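Long-range contacts in beta-glucoside kinase (Listeria monocytogenes, PDB 4HTL), which catalyses the ATP-dependent phosphorylation of cellobiose to cellobiose-6'-phosphate and may also regulate transcription of the cellobiose-PTS operon: residues I60-P65 against V101-D106; Y67-T72 against G149-G154; D125-T130 against F236-I241; E176-L181 against T219-G224; T252-L257 against T269-A274. One frame throughout, in Å; residues are numbered along the deposited sequence.

Interaction 1: I60-P65 against V101-D106; sequences IAVSAP and VAIEND
Val62 lies side by side with Ile103 on one face of a parallel pair of strands, both pointing the same way. In the conformer described, CG1 of Val62 meets CD1 of Ile103 at 4.0 Å, and the same CD1 touches CB of Ala64. Chi1 (-176°) puts Ile103 CG1 anti to the backbone N, beside Val62 CB, and the near-trans chi2 carries CD1 on. Ile60 and Val101 continue this apolar face, covered by helix 89-97. The backbone ladder is regular: Ile60 O accepts from Ala102 N, Ala102 O from Val62 N (2.9 Å), Val62 O from Glu104 N, and Glu104 O from Ala64 N. A weak bond from Asp106 N to Ala64 O (2.8 Å) closes it at the start of helix 106-117. On the other face Ala61, Ala102 and Glu104 pack on helix 280-293, Ser63 on Cys109. Glu104 turns OE2 back to Asn105 N (2.8 Å), while OE1 forms a salt bridge with Arg147. Ser63 OG packs on Asp106 CA at 3.3 Å and is hydrogen-bonded to Asp10, assigned by similarity to ATP binding. Such parallel neighbours, with helices on both faces, are characteristic of the actin-like ATPase fold of ROK kinases.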
# COMPACT_ATOMS: atom_id res chain seq x y z
N ILE A 60 16.56 -4.62 26.91
CA ILE A 60 15.49 -5.55 26.56
C ILE A 60 14.83 -5.09 25.27
O ILE A 60 14.50 -3.90 25.13
CB ILE A 60 14.42 -5.67 27.68
CG1 ILE A 60 15.05 -6.10 29.04
CG2 ILE A 60 13.31 -6.63 27.25
CD1 ILE A 60 14.11 -5.99 30.23
N ALA A 61 14.64 -6.03 24.33
CA ALA A 61 14.07 -5.77 23.00
C ALA A 61 12.94 -6.77 22.79
O ALA A 61 13.12 -7.98 22.99
CB ALA A 61 15.14 -5.94 21.92
N VAL A 62 11.78 -6.27 22.42
CA VAL A 62 10.58 -7.10 22.24
C VAL A 62 10.02 -6.98 20.83
O VAL A 62 9.88 -5.85 20.29
CB VAL A 62 9.49 -6.70 23.26
CG1 VAL A 62 8.23 -7.57 23.09
CG2 VAL A 62 10.04 -6.75 24.70
N SER A 63 9.64 -8.14 20.27
CA SER A 63 8.85 -8.25 19.06
C SER A 63 7.46 -8.81 19.51
O SER A 63 7.35 -9.93 20.03
CB SER A 63 9.54 -9.19 18.06
OG SER A 63 8.67 -9.77 17.12
N ALA A 64 6.41 -8.03 19.30
CA ALA A 64 5.10 -8.35 19.81
C ALA A 64 4.04 -8.29 18.73
O ALA A 64 4.08 -7.40 17.87
CB ALA A 64 4.73 -7.35 20.93
N PRO A 65 3.03 -9.19 18.80
CA PRO A 65 1.92 -9.02 17.85
C PRO A 65 1.07 -7.81 18.13
O PRO A 65 1.10 -7.23 19.23
CB PRO A 65 1.14 -10.34 17.95
CG PRO A 65 1.47 -10.86 19.30
CD PRO A 65 2.84 -10.36 19.67
N VAL A 101 14.31 -0.42 27.48
CA VAL A 101 13.42 -1.35 26.79
C VAL A 101 12.97 -0.74 25.46
O VAL A 101 12.77 0.48 25.35
CB VAL A 101 12.17 -1.68 27.66
CG1 VAL A 101 11.24 -2.66 26.94
CG2 VAL A 101 12.61 -2.25 29.02
N ALA A 102 12.87 -1.59 24.44
CA ALA A 102 12.26 -1.21 23.18
C ALA A 102 11.27 -2.30 22.76
O ALA A 102 11.41 -3.49 23.08
CB ALA A 102 13.30 -0.96 22.11
N ILE A 103 10.26 -1.85 22.04
CA ILE A 103 9.23 -2.74 21.54
C ILE A 103 8.79 -2.32 20.13
O ILE A 103 8.71 -1.12 19.81
CB ILE A 103 8.05 -2.76 22.50
CG1 ILE A 103 7.01 -3.77 22.03
CG2 ILE A 103 7.45 -1.38 22.62
CD1 ILE A 103 6.09 -4.19 23.14
N GLU A 104 8.53 -3.33 19.28
CA GLU A 104 8.10 -3.11 17.90
C GLU A 104 7.20 -4.30 17.55
O GLU A 104 7.25 -5.35 18.19
CB GLU A 104 9.31 -3.00 16.95
CG GLU A 104 9.03 -2.84 15.44
CD GLU A 104 8.15 -1.68 15.06
OE1 GLU A 104 8.69 -0.61 14.78
OE2 GLU A 104 6.91 -1.85 15.04
N ASN A 105 6.34 -4.14 16.56
CA ASN A 105 5.45 -5.19 16.07
C ASN A 105 6.21 -6.35 15.44
O ASN A 105 7.28 -6.14 14.86
CB ASN A 105 4.48 -4.53 15.08
CG ASN A 105 3.84 -5.50 14.12
OD1 ASN A 105 4.39 -5.76 13.05
ND2 ASN A 105 2.64 -5.98 14.47
N ASP A 106 5.64 -7.56 15.50
CA ASP A 106 6.33 -8.77 15.07
C ASP A 106 6.69 -8.82 13.58
O ASP A 106 7.80 -9.23 13.22
CB ASP A 106 5.61 -10.04 15.53
CG ASP A 106 4.22 -10.18 14.99
OD1 ASP A 106 3.62 -9.21 14.52
OD2 ASP A 106 3.71 -11.30 15.05

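Interaction 2: Y67-T72 against G149-G154; sequences YVNPKT and GRFRAG. With EDO (1,2-ethanediol), chain B.
Phe151 and Tyr67 have the most surface buried here, each by a different partner across the contact. The Phe151 ring packs with one face against the start of the turn at Asn69: CA of Asn69 sits over the ring centre, 3.8 Å from the centroid, in a CH-pi contact. The Asn69 amide meets the rim at CE2 and CZ, its plane 34° from the ring, with ND2 3.5 Å from Phe151 CE2. Pro70 CD approaches obliquely, 3.4 Å from Phe151 CE1. The Asn69 amide has its own task, since OD1 accepts from Lys71 N (2.9 Å) and, from above the carbonyl plane, from Thr72 N. This is an Asx turn, at the end of edge strand 67-68 of a small antiparallel sheet. Arg152 covers a face of Tyr67: its CG stands 3.6 Å from the ring centroid, nearly on the normal, a second CH-pi contact. The arginine chain then bends at chi3 (-67°), and its guanidinium, turned 75° to the ring, forms salt bridges with Asp237 and Asp268 of the second subunit, while NH2 donates to Arg267 O of that subunit. Tyr67 OH is hydrogen-bonded to Glu155. Arg150 NH2 donates to O2 of a 1,2-ethanediol, probably from the crystallisation liquor.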
# COMPACT_ATOMS: atom_id res chain seq x y z
N TYR A 67 -0.53 -3.89 17.50
CA TYR A 67 -0.22 -2.53 17.13
C TYR A 67 0.50 -1.91 18.31
O TYR A 67 -0.03 -1.90 19.45
CB TYR A 67 -1.51 -1.77 16.78
CG TYR A 67 -2.38 -2.45 15.73
CD1 TYR A 67 -1.81 -3.09 14.62
CD2 TYR A 67 -3.76 -2.37 15.79
CE1 TYR A 67 -2.61 -3.69 13.66
CE2 TYR A 67 -4.57 -2.98 14.85
CZ TYR A 67 -3.99 -3.61 13.77
OH TYR A 67 -4.78 -4.22 12.82
N VAL A 68 1.72 -1.48 18.06
CA VAL A 68 2.62 -0.97 19.09
C VAL A 68 3.15 0.39 18.69
O VAL A 68 3.68 0.53 17.58
CB VAL A 68 3.87 -1.90 19.23
CG1 VAL A 68 4.88 -1.30 20.19
CG2 VAL A 68 3.46 -3.30 19.66
N ASN A 69 3.02 1.37 19.58
CA ASN A 69 3.69 2.65 19.42
C ASN A 69 5.14 2.40 19.80
O ASN A 69 5.45 2.11 20.95
CB ASN A 69 3.03 3.71 20.29
CG ASN A 69 3.71 5.06 20.19
OD1 ASN A 69 4.92 5.15 19.97
ND2 ASN A 69 2.92 6.13 20.35
N PRO A 70 6.03 2.47 18.82
CA PRO A 70 7.40 2.04 19.07
C PRO A 70 8.19 3.03 19.91
O PRO A 70 9.24 2.66 20.40
CB PRO A 70 7.98 1.95 17.67
CG PRO A 70 7.22 2.97 16.89
CD PRO A 70 5.84 2.98 17.46
N LYS A 71 7.73 4.27 20.07
CA LYS A 71 8.44 5.24 20.90
C LYS A 71 7.97 5.16 22.38
O LYS A 71 8.80 5.20 23.29
CB LYS A 71 8.28 6.68 20.37
CG LYS A 71 9.07 6.94 19.08
CD LYS A 71 9.16 8.42 18.70
CE LYS A 71 9.98 8.64 17.43
NZ LYS A 71 9.69 9.92 16.71
N THR A 72 6.65 5.07 22.60
CA THR A 72 6.09 5.00 23.94
C THR A 72 5.99 3.59 24.55
O THR A 72 5.94 3.45 25.79
CB THR A 72 4.71 5.64 24.04
OG1 THR A 72 3.75 4.84 23.35
CG2 THR A 72 4.70 7.08 23.51
N GLY A 149 -0.30 5.76 10.59
CA GLY A 149 -0.69 6.82 11.51
C GLY A 149 -1.04 6.34 12.94
O GLY A 149 -0.93 7.12 13.91
N ARG A 150 -1.48 5.10 13.05
CA ARG A 150 -1.79 4.49 14.33
C ARG A 150 -1.05 3.17 14.51
O ARG A 150 -1.45 2.34 15.33
CB ARG A 150 -3.30 4.33 14.51
CG ARG A 150 -4.11 5.63 14.55
CD ARG A 150 -5.60 5.29 14.62
NE ARG A 150 -6.45 6.43 14.93
CZ ARG A 150 -6.84 7.35 14.03
NH1 ARG A 150 -6.50 7.27 12.74
NH2 ARG A 150 -7.59 8.35 14.42
N PHE A 151 0.08 3.02 13.79
CA PHE A 151 0.97 1.87 13.97
C PHE A 151 0.31 0.57 13.53
O PHE A 151 0.66 -0.52 14.02
CB PHE A 151 1.44 1.79 15.43
CG PHE A 151 1.91 3.11 15.94
CD1 PHE A 151 3.06 3.67 15.41
CD2 PHE A 151 1.18 3.83 16.86
CE1 PHE A 151 3.50 4.90 15.82
CE2 PHE A 151 1.61 5.08 17.25
CZ PHE A 151 2.76 5.62 16.72
N ARG A 152 -0.61 0.70 12.59
CA ARG A 152 -1.37 -0.43 12.09
C ARG A 152 -0.96 -0.91 10.69
O ARG A 152 -1.51 -1.93 10.21
CB ARG A 152 -2.87 -0.13 12.10
CG ARG A 152 -3.39 0.35 13.44
CD ARG A 152 -4.87 0.53 13.54
NE ARG A 152 -5.31 1.61 12.69
CZ ARG A 152 -6.49 2.22 12.77
NH1 ARG A 152 -7.36 1.89 13.71
NH2 ARG A 152 -6.77 3.19 11.93
N ALA A 153 -0.11 -0.17 10.01
CA ALA A 153 0.18 -0.44 8.58
C ALA A 153 0.74 -1.85 8.37
O ALA A 153 1.33 -2.45 9.28
CB ALA A 153 1.12 0.60 8.01
N GLY A 154 0.50 -2.39 7.19
CA GLY A 154 1.05 -3.67 6.81
C GLY A 154 0.14 -4.88 7.01
O GLY A 154 0.60 -6.02 7.00
C1 EDO B . -8.33 6.49 18.66
O1 EDO B . -7.82 5.53 17.71
C2 EDO B . -7.85 7.89 18.27
O2 EDO B . -8.66 8.48 17.21
O HOH W 1 2.58 -1.70 15.18

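Interaction 3: D125-T130 against F236-I241; sequences DFLCLT and FDPTHI
Thr239 N donates to Asp125 O at 2.9 Å, and Leu127 N donates to His240 O at 3.1 Å; the first bond lies just before the strands, the second belongs to the parallel pairing of Leu127 with Ile241. Thr239 OG1 and His240 ND1 share a hydrogen bond of 2.8 Å at the edge of the imidazole. Two waters extend the polar end: one donates to Asp125 OD2 and to Phe236 O, the other accepts from Asp125 N and is bonded to Thr239 OG1. Asp125 OD2 also receives Asn142 N, so this buried carboxylate oxygen has two donors.

Beyond them the contact turns apolar, and Leu127 carries it. Its CD2 lies over one face of the Phe236 ring, offset toward the rim and 4.2 Å from the centroid, while CD1 touches Phe236 CD2 (3.9 Å) and Pro238 CG. Leucine and phenylalanine cross at about a right angle. Farther along, Leu129 CB meets Ile241 CG2 at 4.2 Å. The opposite face carries Phe126, whose ring meets those of Phe140 and Phe242. Phe236 also stacks on Phe236 of the second subunit. Helix 212-236 covers the Leu127 side through Leu229 and Leu232, while strands 126-131 and 240-244, the parallel centre of the second 3-2-1-4-5 sheet of the actin-like ATPase fold, sit between strands 135-141 and 270-273.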
# COMPACT_ATOMS: atom_id res chain seq x y z
N ASP A 125 12.98 0.20 -0.95
CA ASP A 125 11.56 -0.05 -1.17
C ASP A 125 11.35 -1.54 -1.36
O ASP A 125 11.66 -2.09 -2.42
CB ASP A 125 11.07 0.70 -2.44
CG ASP A 125 11.08 2.19 -2.28
OD1 ASP A 125 12.11 2.81 -2.66
OD2 ASP A 125 10.11 2.73 -1.67
N PHE A 126 11.01 -2.23 -0.26
CA PHE A 126 10.69 -3.65 -0.33
C PHE A 126 9.60 -3.99 0.66
O PHE A 126 9.32 -3.22 1.58
CB PHE A 126 11.92 -4.52 -0.10
CG PHE A 126 12.46 -4.56 1.31
CD1 PHE A 126 13.38 -3.58 1.77
CD2 PHE A 126 12.13 -5.58 2.17
CE1 PHE A 126 13.92 -3.67 3.00
CE2 PHE A 126 12.66 -5.65 3.42
CZ PHE A 126 13.59 -4.70 3.84
N LEU A 127 8.93 -5.10 0.40
CA LEU A 127 7.92 -5.61 1.27
C LEU A 127 8.30 -7.01 1.77
O LEU A 127 9.00 -7.75 1.11
CB LEU A 127 6.58 -5.70 0.57
CG LEU A 127 6.10 -4.47 -0.22
CD1 LEU A 127 4.80 -4.77 -0.98
CD2 LEU A 127 5.90 -3.29 0.76
N CYS A 128 7.76 -7.34 2.93
CA CYS A 128 7.77 -8.71 3.44
C CYS A 128 6.32 -9.23 3.57
O CYS A 128 5.45 -8.63 4.23
CB CYS A 128 8.43 -8.77 4.74
SG CYS A 128 10.20 -8.41 4.70
N LEU A 129 6.10 -10.39 2.99
CA LEU A 129 4.79 -11.05 3.00
C LEU A 129 5.00 -12.42 3.68
O LEU A 129 5.85 -13.20 3.25
CB LEU A 129 4.29 -11.20 1.59
CG LEU A 129 3.06 -12.10 1.36
CD1 LEU A 129 1.81 -11.55 2.06
CD2 LEU A 129 2.84 -12.33 -0.14
N THR A 130 4.25 -12.68 4.74
CA THR A 130 4.35 -13.94 5.52
C THR A 130 3.06 -14.70 5.36
O THR A 130 2.02 -14.16 5.68
CB THR A 130 4.67 -13.62 6.97
OG1 THR A 130 5.89 -12.80 7.02
CG2 THR A 130 4.97 -14.91 7.75
N PHE A 236 2.75 -0.21 -4.03
CA PHE A 236 3.96 0.21 -3.39
C PHE A 236 5.15 0.35 -4.35
O PHE A 236 6.15 1.02 -4.02
CB PHE A 236 4.37 -0.84 -2.31
CG PHE A 236 3.47 -0.85 -1.10
CD1 PHE A 236 3.63 0.11 -0.11
CD2 PHE A 236 2.41 -1.72 -1.02
CE1 PHE A 236 2.78 0.16 1.00
CE2 PHE A 236 1.57 -1.70 0.10
CZ PHE A 236 1.72 -0.74 1.09
N ASP A 237 5.11 -0.34 -5.47
CA ASP A 237 6.24 -0.38 -6.42
C ASP A 237 7.53 -0.73 -5.69
O ASP A 237 8.54 -0.05 -5.81
CB ASP A 237 6.34 0.94 -7.21
CG ASP A 237 7.49 0.97 -8.23
OD1 ASP A 237 7.78 -0.08 -8.85
OD2 ASP A 237 8.14 2.04 -8.37
N PRO A 238 7.51 -1.85 -4.92
CA PRO A 238 8.75 -2.31 -4.37
C PRO A 238 9.70 -2.84 -5.44
O PRO A 238 9.27 -3.21 -6.50
CB PRO A 238 8.31 -3.46 -3.49
CG PRO A 238 7.11 -4.07 -4.27
CD PRO A 238 6.43 -2.87 -4.88
N THR A 239 11.00 -2.94 -5.14
CA THR A 239 11.90 -3.68 -5.99
C THR A 239 11.85 -5.20 -5.71
O THR A 239 12.04 -6.02 -6.62
CB THR A 239 13.35 -3.16 -5.82
OG1 THR A 239 13.79 -3.35 -4.47
CG2 THR A 239 13.42 -1.68 -6.27
N HIS A 240 11.55 -5.54 -4.46
CA HIS A 240 11.61 -6.92 -3.95
C HIS A 240 10.45 -7.16 -3.01
O HIS A 240 10.08 -6.27 -2.22
CB HIS A 240 12.88 -7.18 -3.14
CG HIS A 240 14.14 -7.13 -3.93
ND1 HIS A 240 14.61 -5.99 -4.49
CD2 HIS A 240 15.06 -8.12 -4.24
CE1 HIS A 240 15.75 -6.24 -5.13
NE2 HIS A 240 16.03 -7.55 -4.99
N ILE A 241 9.86 -8.34 -3.09
CA ILE A 241 8.94 -8.84 -2.07
C ILE A 241 9.50 -10.14 -1.56
O ILE A 241 9.65 -11.12 -2.31
CB ILE A 241 7.51 -9.04 -2.60
CG1 ILE A 241 6.96 -7.70 -3.18
CG2 ILE A 241 6.57 -9.59 -1.49
CD1 ILE A 241 5.58 -7.83 -3.81
O HOH W 2 7.56 1.63 -1.53
O HOH W 3 14.70 -1.04 -3.16

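Interaction 4: E176-L181 against T219-G224; sequences ETTTML and TEFYTG
Phe221 presents its ring edge to the backbone of 176-181: Thr179 N lies in the plane of the ring, 3.8 Å from CE1, with Thr178 C also near that plane. The selenium of Met180, a selenomethionine, comes obliquely to the far end of the ring, 4.0 Å from CZ and 4.8 Å from the centroid, in a Met-aromatic contact; chi2 (-66°) brings SE to the ring. Here a break between two helices packs against a third: residues 178-179 separate helix 174-177 from helix 180-191, with Thr179 as N-cap, its OG1 bonded to Val182 N, and the long helix 212-236 runs past the break. Phe221 CG is anti to the backbone N (chi1 176°), and the ring reaches the 178-179 backbone. The amide Thr179 N, buried against the ring edge, has no hydrogen-bonding partner in the model. Met180 also packs on Ser249, and Phe221 on Ile247.

Thr178 makes the closest approach to the helix backbone. Its CG2 rests 3.4 Å from Phe221 O and also touches Gly224 C, and the glycine, lacking a side chain, permits this approach: OG1 is 3.8 Å from Gly224 CA. That hydroxyl shares a hydrogen bond with Thr177 OG1 and another, 2.7 Å long, with a water that donates to Glu220 O.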
# COMPACT_ATOMS: atom_id res chain seq x y z
N GLU A 176 -8.60 -15.17 5.39
CA GLU A 176 -9.59 -16.22 5.41
C GLU A 176 -9.80 -17.03 4.14
O GLU A 176 -10.62 -17.96 4.14
CB GLU A 176 -10.93 -15.66 5.95
CG GLU A 176 -10.73 -14.96 7.28
CD GLU A 176 -12.01 -14.56 8.01
OE1 GLU A 176 -12.98 -15.34 7.96
OE2 GLU A 176 -12.01 -13.47 8.68
N THR A 177 -9.09 -16.69 3.06
CA THR A 177 -9.20 -17.44 1.80
C THR A 177 -7.92 -18.09 1.32
O THR A 177 -7.97 -18.99 0.48
CB THR A 177 -9.64 -16.49 0.64
OG1 THR A 177 -8.64 -15.51 0.38
CG2 THR A 177 -10.96 -15.79 1.01
N THR A 178 -6.77 -17.57 1.77
CA THR A 178 -5.50 -17.85 1.15
C THR A 178 -4.36 -18.07 2.18
O THR A 178 -3.47 -17.24 2.33
CB THR A 178 -5.16 -16.77 0.13
OG1 THR A 178 -6.31 -16.49 -0.69
CG2 THR A 178 -3.95 -17.09 -0.72
N THR A 179 -4.44 -19.19 2.91
CA THR A 179 -3.46 -19.51 3.95
C THR A 179 -3.28 -21.01 3.98
O THR A 179 -4.12 -21.78 3.45
CB THR A 179 -3.88 -19.04 5.37
OG1 THR A 179 -4.96 -19.84 5.86
CG2 THR A 179 -4.32 -17.53 5.38
N MSE A 180 -2.21 -21.45 4.63
CA MSE A 180 -1.98 -22.88 4.83
C MSE A 180 -3.11 -23.55 5.65
O MSE A 180 -3.50 -24.70 5.39
CB MSE A 180 -0.64 -23.10 5.48
CG MSE A 180 0.56 -22.57 4.63
SE MSE A 180 0.91 -23.46 2.92
CE MSE A 180 1.78 -25.00 3.69
N LEU A 181 -3.64 -22.81 6.64
CA LEU A 181 -4.80 -23.26 7.41
C LEU A 181 -6.04 -23.43 6.55
O LEU A 181 -6.73 -24.46 6.65
CB LEU A 181 -5.10 -22.32 8.57
CG LEU A 181 -6.32 -22.66 9.46
CD1 LEU A 181 -6.30 -24.11 10.03
CD2 LEU A 181 -6.44 -21.60 10.57
N THR A 219 -4.11 -24.59 -6.88
CA THR A 219 -4.30 -23.59 -7.93
C THR A 219 -5.01 -22.33 -7.40
O THR A 219 -4.57 -21.20 -7.67
CB THR A 219 -5.01 -24.17 -9.16
OG1 THR A 219 -4.25 -25.28 -9.66
CG2 THR A 219 -5.16 -23.12 -10.29
N GLU A 220 -6.06 -22.54 -6.63
CA GLU A 220 -6.82 -21.43 -6.04
C GLU A 220 -5.97 -20.66 -5.03
O GLU A 220 -6.05 -19.45 -4.96
CB GLU A 220 -8.13 -21.89 -5.43
CG GLU A 220 -9.06 -22.48 -6.47
CD GLU A 220 -9.71 -21.43 -7.36
OE1 GLU A 220 -10.35 -20.55 -6.79
OE2 GLU A 220 -9.60 -21.49 -8.59
N PHE A 221 -5.20 -21.38 -4.20
CA PHE A 221 -4.26 -20.78 -3.26
C PHE A 221 -3.29 -19.86 -4.00
O PHE A 221 -3.09 -18.69 -3.64
CB PHE A 221 -3.56 -21.92 -2.50
CG PHE A 221 -2.47 -21.48 -1.54
CD1 PHE A 221 -2.76 -20.79 -0.37
CD2 PHE A 221 -1.19 -21.89 -1.74
CE1 PHE A 221 -1.77 -20.45 0.53
CE2 PHE A 221 -0.18 -21.57 -0.84
CZ PHE A 221 -0.48 -20.85 0.30
N TYR A 222 -2.67 -20.36 -5.07
CA TYR A 222 -1.70 -19.55 -5.79
C TYR A 222 -2.36 -18.35 -6.46
O TYR A 222 -1.79 -17.25 -6.49
CB TYR A 222 -0.94 -20.40 -6.80
CG TYR A 222 0.11 -21.31 -6.18
CD1 TYR A 222 0.90 -20.88 -5.13
CD2 TYR A 222 0.46 -22.50 -6.76
CE1 TYR A 222 1.88 -21.67 -4.57
CE2 TYR A 222 1.48 -23.30 -6.22
CZ TYR A 222 2.16 -22.89 -5.13
OH TYR A 222 3.16 -23.71 -4.64
N THR A 223 -3.58 -18.52 -6.92
CA THR A 223 -4.31 -17.38 -7.51
C THR A 223 -4.55 -16.28 -6.46
O THR A 223 -4.37 -15.13 -6.74
CB THR A 223 -5.64 -17.82 -8.16
OG1 THR A 223 -5.36 -18.66 -9.29
CG2 THR A 223 -6.53 -16.58 -8.59
N GLY A 224 -4.91 -16.66 -5.24
CA GLY A 224 -5.08 -15.72 -4.20
C GLY A 224 -3.79 -15.00 -3.88
O GLY A 224 -3.77 -13.79 -3.69
O HOH W 4 -7.27 -18.06 -2.68

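Interaction 5: T252-L257 against T269-A274; sequences TFIAEL and TIIETA
Ile254 fills the tight part of this contact, its three outer carbons each meeting a different part of the strand. CG2 lies 3.6 Å from Ile271 O, CD1 reaches the backbone at Glu272 C (3.7 Å), and CG1 touches Thr273 CG2 at 3.8 Å. The two branches part at CB, with CG2 anti to the backbone N and CG1 anti to the carbonyl carbon (chi1 -68°), and they meet the strand at Ile271 and Thr273. Thr273 CG2 is met a second time, obliquely, by the Phe253 ring, 3.5 Å from CE2 in the conformer described; CG1 of Ile254 also lies over a face of that ring, offset toward its rim. No hydrogen bond crosses between the segments. Helix 253-261 is the crossover of a beta-alpha-beta unit, between the adjacent parallel strands 240-244 and 270-273, and its first turn runs nearly antiparallel to the second strand, at 156° with axes 8.6 Å apart. Packing is sparser toward Leu257, where CB meets Ile271 CD1 at 4.0 Å, although Leu257 itself is buried against Tyr222 and Ile225 of helix 212-236. On the solvent side Ala255 points away from the strand, and Ile270 and Thr252 are exposed. The CB of Glu272 also points away from the helix, and OE1 forms a salt bridge with Lys119.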
# COMPACT_ATOMS: atom_id res chain seq x y z
N THR A 252 9.71 -25.64 -3.60
CA THR A 252 9.65 -25.02 -4.90
C THR A 252 8.61 -23.90 -5.00
O THR A 252 8.29 -23.45 -6.08
CB THR A 252 9.37 -26.10 -5.95
OG1 THR A 252 8.14 -26.76 -5.59
CG2 THR A 252 10.57 -27.08 -6.08
N PHE A 253 8.16 -23.38 -3.87
CA PHE A 253 7.04 -22.43 -3.96
C PHE A 253 7.36 -21.16 -4.71
O PHE A 253 6.50 -20.66 -5.42
CB PHE A 253 6.37 -22.13 -2.61
CG PHE A 253 6.94 -20.95 -1.87
CD1 PHE A 253 6.42 -19.66 -2.06
CD2 PHE A 253 7.96 -21.12 -0.96
CE1 PHE A 253 6.96 -18.58 -1.36
CE2 PHE A 253 8.50 -20.05 -0.26
CZ PHE A 253 8.00 -18.77 -0.47
N ILE A 254 8.58 -20.62 -4.61
CA ILE A 254 8.88 -19.38 -5.38
C ILE A 254 8.78 -19.64 -6.91
O ILE A 254 8.15 -18.82 -7.64
CB ILE A 254 10.27 -18.77 -5.01
CG1 ILE A 254 10.21 -18.21 -3.58
CG2 ILE A 254 10.64 -17.66 -6.01
CD1 ILE A 254 9.37 -16.97 -3.37
N ALA A 255 9.36 -20.75 -7.38
CA ALA A 255 9.29 -21.10 -8.80
C ALA A 255 7.83 -21.28 -9.20
O ALA A 255 7.43 -20.83 -10.27
CB ALA A 255 10.11 -22.35 -9.16
N GLU A 256 7.05 -21.88 -8.30
CA GLU A 256 5.61 -22.15 -8.58
C GLU A 256 4.79 -20.85 -8.68
O GLU A 256 3.95 -20.70 -9.53
CB GLU A 256 5.04 -23.10 -7.56
CG GLU A 256 5.58 -24.52 -7.70
CD GLU A 256 4.92 -25.45 -6.72
OE1 GLU A 256 5.28 -25.50 -5.58
OE2 GLU A 256 4.01 -26.14 -7.09
N LEU A 257 5.10 -19.90 -7.80
CA LEU A 257 4.45 -18.59 -7.83
C LEU A 257 4.85 -17.81 -9.05
O LEU A 257 4.02 -17.20 -9.67
CB LEU A 257 4.78 -17.77 -6.60
CG LEU A 257 4.02 -18.08 -5.34
CD1 LEU A 257 4.52 -17.16 -4.21
CD2 LEU A 257 2.50 -18.02 -5.57
N THR A 269 9.32 -6.79 -10.46
CA THR A 269 9.46 -7.09 -9.05
C THR A 269 10.14 -8.41 -8.88
O THR A 269 9.77 -9.38 -9.54
CB THR A 269 8.08 -7.14 -8.38
OG1 THR A 269 7.30 -6.02 -8.80
CG2 THR A 269 8.18 -7.16 -6.85
N ILE A 270 11.11 -8.44 -7.97
CA ILE A 270 11.78 -9.68 -7.60
C ILE A 270 11.06 -10.30 -6.40
O ILE A 270 10.80 -9.62 -5.43
CB ILE A 270 13.25 -9.43 -7.27
CG1 ILE A 270 14.00 -9.04 -8.56
CG2 ILE A 270 13.92 -10.67 -6.62
CD1 ILE A 270 15.35 -8.40 -8.28
N ILE A 271 10.65 -11.56 -6.55
CA ILE A 271 10.10 -12.34 -5.44
C ILE A 271 11.08 -13.43 -5.06
O ILE A 271 11.59 -14.15 -5.91
CB ILE A 271 8.63 -12.87 -5.67
CG1 ILE A 271 8.53 -13.87 -6.80
CG2 ILE A 271 7.65 -11.69 -5.88
CD1 ILE A 271 7.18 -14.60 -6.91
N GLU A 272 11.32 -13.57 -3.76
CA GLU A 272 12.23 -14.59 -3.25
C GLU A 272 11.93 -14.81 -1.78
O GLU A 272 11.17 -14.06 -1.17
CB GLU A 272 13.71 -14.22 -3.48
CG GLU A 272 14.16 -12.97 -2.85
CD GLU A 272 15.61 -12.66 -3.25
OE1 GLU A 272 16.44 -13.54 -3.07
OE2 GLU A 272 15.88 -11.54 -3.76
N THR A 273 12.49 -15.87 -1.21
CA THR A 273 12.24 -16.15 0.17
C THR A 273 12.90 -15.18 1.15
O THR A 273 13.98 -14.65 0.90
CB THR A 273 12.66 -17.58 0.56
OG1 THR A 273 14.05 -17.77 0.23
CG2 THR A 273 11.74 -18.62 -0.14
N ALA A 274 12.23 -14.96 2.27
CA ALA A 274 12.79 -14.22 3.40
C ALA A 274 13.89 -15.07 4.03
O ALA A 274 13.89 -16.26 3.87
CB ALA A 274 11.67 -13.98 4.44

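Overall arrangement
Interactions 1, 3 and 5 rest on two mixed five-stranded sheets, both ordered 3-2-1-4-5, as in the duplicated core of actin-like ATPases. Interaction 1 joins strands 59-64 and 101-105 of the first sheet, interaction 3 strands 126-131 and 240-244 of the second; the centres of interactions 1 and 3 are about 22 Å apart. Interaction 2 crosses interaction 1 along the chain and touches it where Val68 meets Ile103. Interaction 4 is nested within the loop closed by interaction 3, linked to it through helix 212-236. Interaction 5 follows last, sharing the second sheet with interaction 3 and meeting interaction 4 through Tyr222. Interactions 2, 3 and 4 all reach the second subunit, whereas interaction 1 adjoins the probable ATP site.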